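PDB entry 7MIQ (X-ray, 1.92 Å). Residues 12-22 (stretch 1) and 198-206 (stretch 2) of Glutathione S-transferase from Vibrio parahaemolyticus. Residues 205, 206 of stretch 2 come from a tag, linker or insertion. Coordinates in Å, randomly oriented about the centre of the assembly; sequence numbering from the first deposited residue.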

# COMPACT_ATOMS: atom_id res chain seq x y z
N CYS A 12 -14.90 4.31 2.51
CA CYS A 12 -15.52 4.27 3.83
C CYS A 12 -16.14 2.91 4.12
O CYS A 12 -16.12 2.45 5.27
CB CYS A 12 -16.58 5.38 3.95
SG CYS A 12 -15.88 7.05 3.83
N LYS A 13 -16.69 2.25 3.10
CA LYS A 13 -17.23 0.90 3.30
C LYS A 13 -16.15 -0.09 3.68
O LYS A 13 -16.43 -1.10 4.35
CB LYS A 13 -17.95 0.42 2.03
CG LYS A 13 -19.32 1.07 1.79
CD LYS A 13 -20.27 0.81 2.95
CE LYS A 13 -21.66 1.36 2.65
NZ LYS A 13 -22.62 1.07 3.74
N ARG A 14 -14.90 0.14 3.25
CA ARG A 14 -13.81 -0.73 3.69
C ARG A 14 -13.70 -0.73 5.21
O ARG A 14 -13.49 -1.79 5.82
CB ARG A 14 -12.49 -0.28 3.05
CG ARG A 14 -12.40 -0.54 1.55
CD ARG A 14 -11.11 0.03 0.99
NE ARG A 14 -9.96 -0.83 1.27
CZ ARG A 14 -8.72 -0.57 0.89
NH1 ARG A 14 -8.42 0.55 0.24
NH2 ARG A 14 -7.75 -1.44 1.16
N VAL A 15 -13.85 0.43 5.83
CA VAL A 15 -13.78 0.52 7.29
C VAL A 15 -15.05 -0.03 7.92
O VAL A 15 -14.99 -0.70 8.96
CB VAL A 15 -13.53 1.98 7.71
CG1 VAL A 15 -13.57 2.12 9.23
CG2 VAL A 15 -12.19 2.46 7.15
N SER A 16 -16.21 0.25 7.33
CA SER A 16 -17.48 -0.19 7.91
C SER A 16 -17.56 -1.71 7.99
O SER A 16 -18.01 -2.25 9.01
CB SER A 16 -18.66 0.35 7.09
OG SER A 16 -18.79 1.75 7.23
N ILE A 17 -17.15 -2.41 6.93
CA ILE A 17 -17.18 -3.87 6.95
C ILE A 17 -16.22 -4.41 7.99
O ILE A 17 -16.54 -5.35 8.73
CB ILE A 17 -16.87 -4.41 5.54
CG1 ILE A 17 -17.96 -3.99 4.55
CG2 ILE A 17 -16.72 -5.93 5.57
CD1 ILE A 17 -17.56 -4.23 3.09
N PHE A 18 -15.01 -3.84 8.06
CA PHE A 18 -14.03 -4.27 9.05
C PHE A 18 -14.56 -4.09 10.47
O PHE A 18 -14.43 -4.99 11.31
CB PHE A 18 -12.74 -3.47 8.85
CG PHE A 18 -11.56 -4.00 9.61
CD1 PHE A 18 -11.38 -3.70 10.95
CD2 PHE A 18 -10.60 -4.77 8.97
CE1 PHE A 18 -10.28 -4.18 11.65
CE2 PHE A 18 -9.50 -5.26 9.66
CZ PHE A 18 -9.34 -4.97 11.00
N LEU A 19 -15.18 -2.94 10.74
CA LEU A 19 -15.72 -2.69 12.07
C LEU A 19 -16.80 -3.70 12.42
O LEU A 19 -16.86 -4.19 13.55
CB LEU A 19 -16.25 -1.26 12.14
CG LEU A 19 -16.41 -0.63 13.52
CD1 LEU A 19 -15.12 -0.74 14.32
CD2 LEU A 19 -16.82 0.82 13.36
N LYS A 20 -17.66 -4.04 11.45
CA LYS A 20 -18.68 -5.05 11.71
C LYS A 20 -18.07 -6.42 11.97
O LYS A 20 -18.53 -7.16 12.84
CB LYS A 20 -19.67 -5.13 10.54
CG LYS A 20 -20.77 -4.09 10.58
CD LYS A 20 -21.70 -4.23 9.38
CE LYS A 20 -22.83 -3.22 9.42
NZ LYS A 20 -23.66 -3.27 8.19
N GLU A 21 -17.02 -6.78 11.22
CA GLU A 21 -16.39 -8.09 11.40
C GLU A 21 -15.87 -8.25 12.83
O GLU A 21 -16.07 -9.29 13.46
CB GLU A 21 -15.25 -8.28 10.40
CG GLU A 21 -15.68 -8.65 8.98
CD GLU A 21 -16.22 -10.08 8.88
OE1 GLU A 21 -16.00 -10.89 9.81
OE2 GLU A 21 -16.87 -10.39 7.86
N ILE A 22 -15.19 -7.22 13.36
CA ILE A 22 -14.57 -7.33 14.67
C ILE A 22 -15.53 -7.00 15.81
O ILE A 22 -15.15 -7.10 16.98
CB ILE A 22 -13.31 -6.45 14.77
CG1 ILE A 22 -13.67 -4.97 14.68
CG2 ILE A 22 -12.31 -6.84 13.69
CD1 ILE A 22 -12.47 -4.05 14.79
N ALA A 198 -21.72 -13.56 1.48
CA ALA A 198 -22.72 -14.12 2.37
C ALA A 198 -22.45 -13.83 3.84
O ALA A 198 -23.33 -14.10 4.67
CB ALA A 198 -22.82 -15.64 2.16
N ARG A 199 -21.28 -13.30 4.18
CA ARG A 199 -20.96 -13.03 5.58
C ARG A 199 -21.83 -11.91 6.13
O ARG A 199 -22.20 -10.97 5.41
CB ARG A 199 -19.48 -12.66 5.72
CG ARG A 199 -18.51 -13.75 5.29
CD ARG A 199 -17.05 -13.26 5.35
NE ARG A 199 -16.60 -13.03 6.72
CZ ARG A 199 -16.00 -13.94 7.47
NH1 ARG A 199 -15.75 -15.16 7.02
NH2 ARG A 199 -15.64 -13.63 8.72
N ASP A 200 -22.16 -12.01 7.42
CA ASP A 200 -23.05 -11.03 8.04
C ASP A 200 -22.52 -9.61 7.91
O ASP A 200 -23.29 -8.67 7.70
CB ASP A 200 -23.27 -11.39 9.52
CG ASP A 200 -24.08 -12.66 9.70
OD1 ASP A 200 -24.84 -13.03 8.79
OD2 ASP A 200 -23.94 -13.30 10.77
N ALA A 201 -21.20 -9.43 8.04
CA ALA A 201 -20.64 -8.09 8.01
C ALA A 201 -20.75 -7.43 6.65
O ALA A 201 -20.65 -6.20 6.55
CB ALA A 201 -19.17 -8.12 8.45
N PHE A 202 -20.95 -8.21 5.59
CA PHE A 202 -21.07 -7.66 4.25
C PHE A 202 -22.50 -7.36 3.85
O PHE A 202 -22.72 -6.74 2.81
CB PHE A 202 -20.44 -8.63 3.24
CG PHE A 202 -18.94 -8.74 3.36
CD1 PHE A 202 -18.36 -9.37 4.46
CD2 PHE A 202 -18.11 -8.23 2.38
CE1 PHE A 202 -16.98 -9.47 4.57
CE2 PHE A 202 -16.74 -8.33 2.48
CZ PHE A 202 -16.17 -8.95 3.58
N GLN A 203 -23.48 -7.78 4.65
CA GLN A 203 -24.86 -7.46 4.35
C GLN A 203 -25.09 -5.96 4.50
O GLN A 203 -24.52 -5.32 5.39
CB GLN A 203 -25.79 -8.25 5.28
CG GLN A 203 -25.44 -9.73 5.39
CD GLN A 203 -25.61 -10.48 4.08
OE1 GLN A 203 -24.64 -10.86 3.42
NE2 GLN A 203 -26.86 -10.72 3.70
N SER A 204 -25.91 -5.41 3.61
CA SER A 204 -26.16 -3.97 3.55
C SER A 204 -24.88 -3.17 3.31
O SER A 204 -24.79 -2.00 3.71
CB SER A 204 -26.88 -3.47 4.81
OG SER A 204 -28.19 -3.99 4.90
N SER A 205 -23.89 -3.78 2.67
CA SER A 205 -22.71 -3.04 2.24
C SER A 205 -23.02 -2.06 1.12
O SER A 205 -22.14 -1.26 0.76
CB SER A 205 -21.62 -4.00 1.75
OG SER A 205 -21.97 -4.54 0.49
N GLY A 206 -24.22 -2.12 0.55
CA GLY A 206 -24.56 -1.27 -0.57
C GLY A 206 -23.98 -1.71 -1.89
O GLY A 206 -23.96 -0.92 -2.83
O HOH W 1 -22.01 -3.78 5.80
O HOH W 2 -19.22 -11.47 9.07

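What ties Glu-21 to the other stretch? Glu-21 forms a two-pronged salt bridge with Arg-199: NE donates to Glu-21 OE2 at 2.9 Å and NH2 to Glu-21 OE1 at 3.0 Å, both nearly straight. Although the CA-to-CB bond of Glu-21 points sideways, its m, m rotamer brings the carboxylate to the edge of the guanidinium, so both oxygens find donors.

What else does this carboxylate satisfy? Water 2 donates to Glu-21 OE2 (2.9 Å) and accepts from Ala-201 N (3.0 Å), serving an amide within the 3-10 segment. Beside it, Ala-201 CB packs 3.7 Å from Lys-20 CB.

How are the carbonyls of Ala-201 and Gln-203 answered? Water 1 accepts from Lys-20 NZ (2.9 Å) and donates to Ala-201 O (2.9 Å) and Gln-203 O (3.0 Å). The extended lysine thus reaches two carbonyls through one water.

What fills the apolar centre? Buried Ile-17 lays CG2 over one face of the Phe-202 ring, 3.7 Å from its centroid, a CH-pi contact that suits a branched aliphatic chain. Further along, Lys-13 CE lies 3.3 Å from O of the tag residue Ser-205.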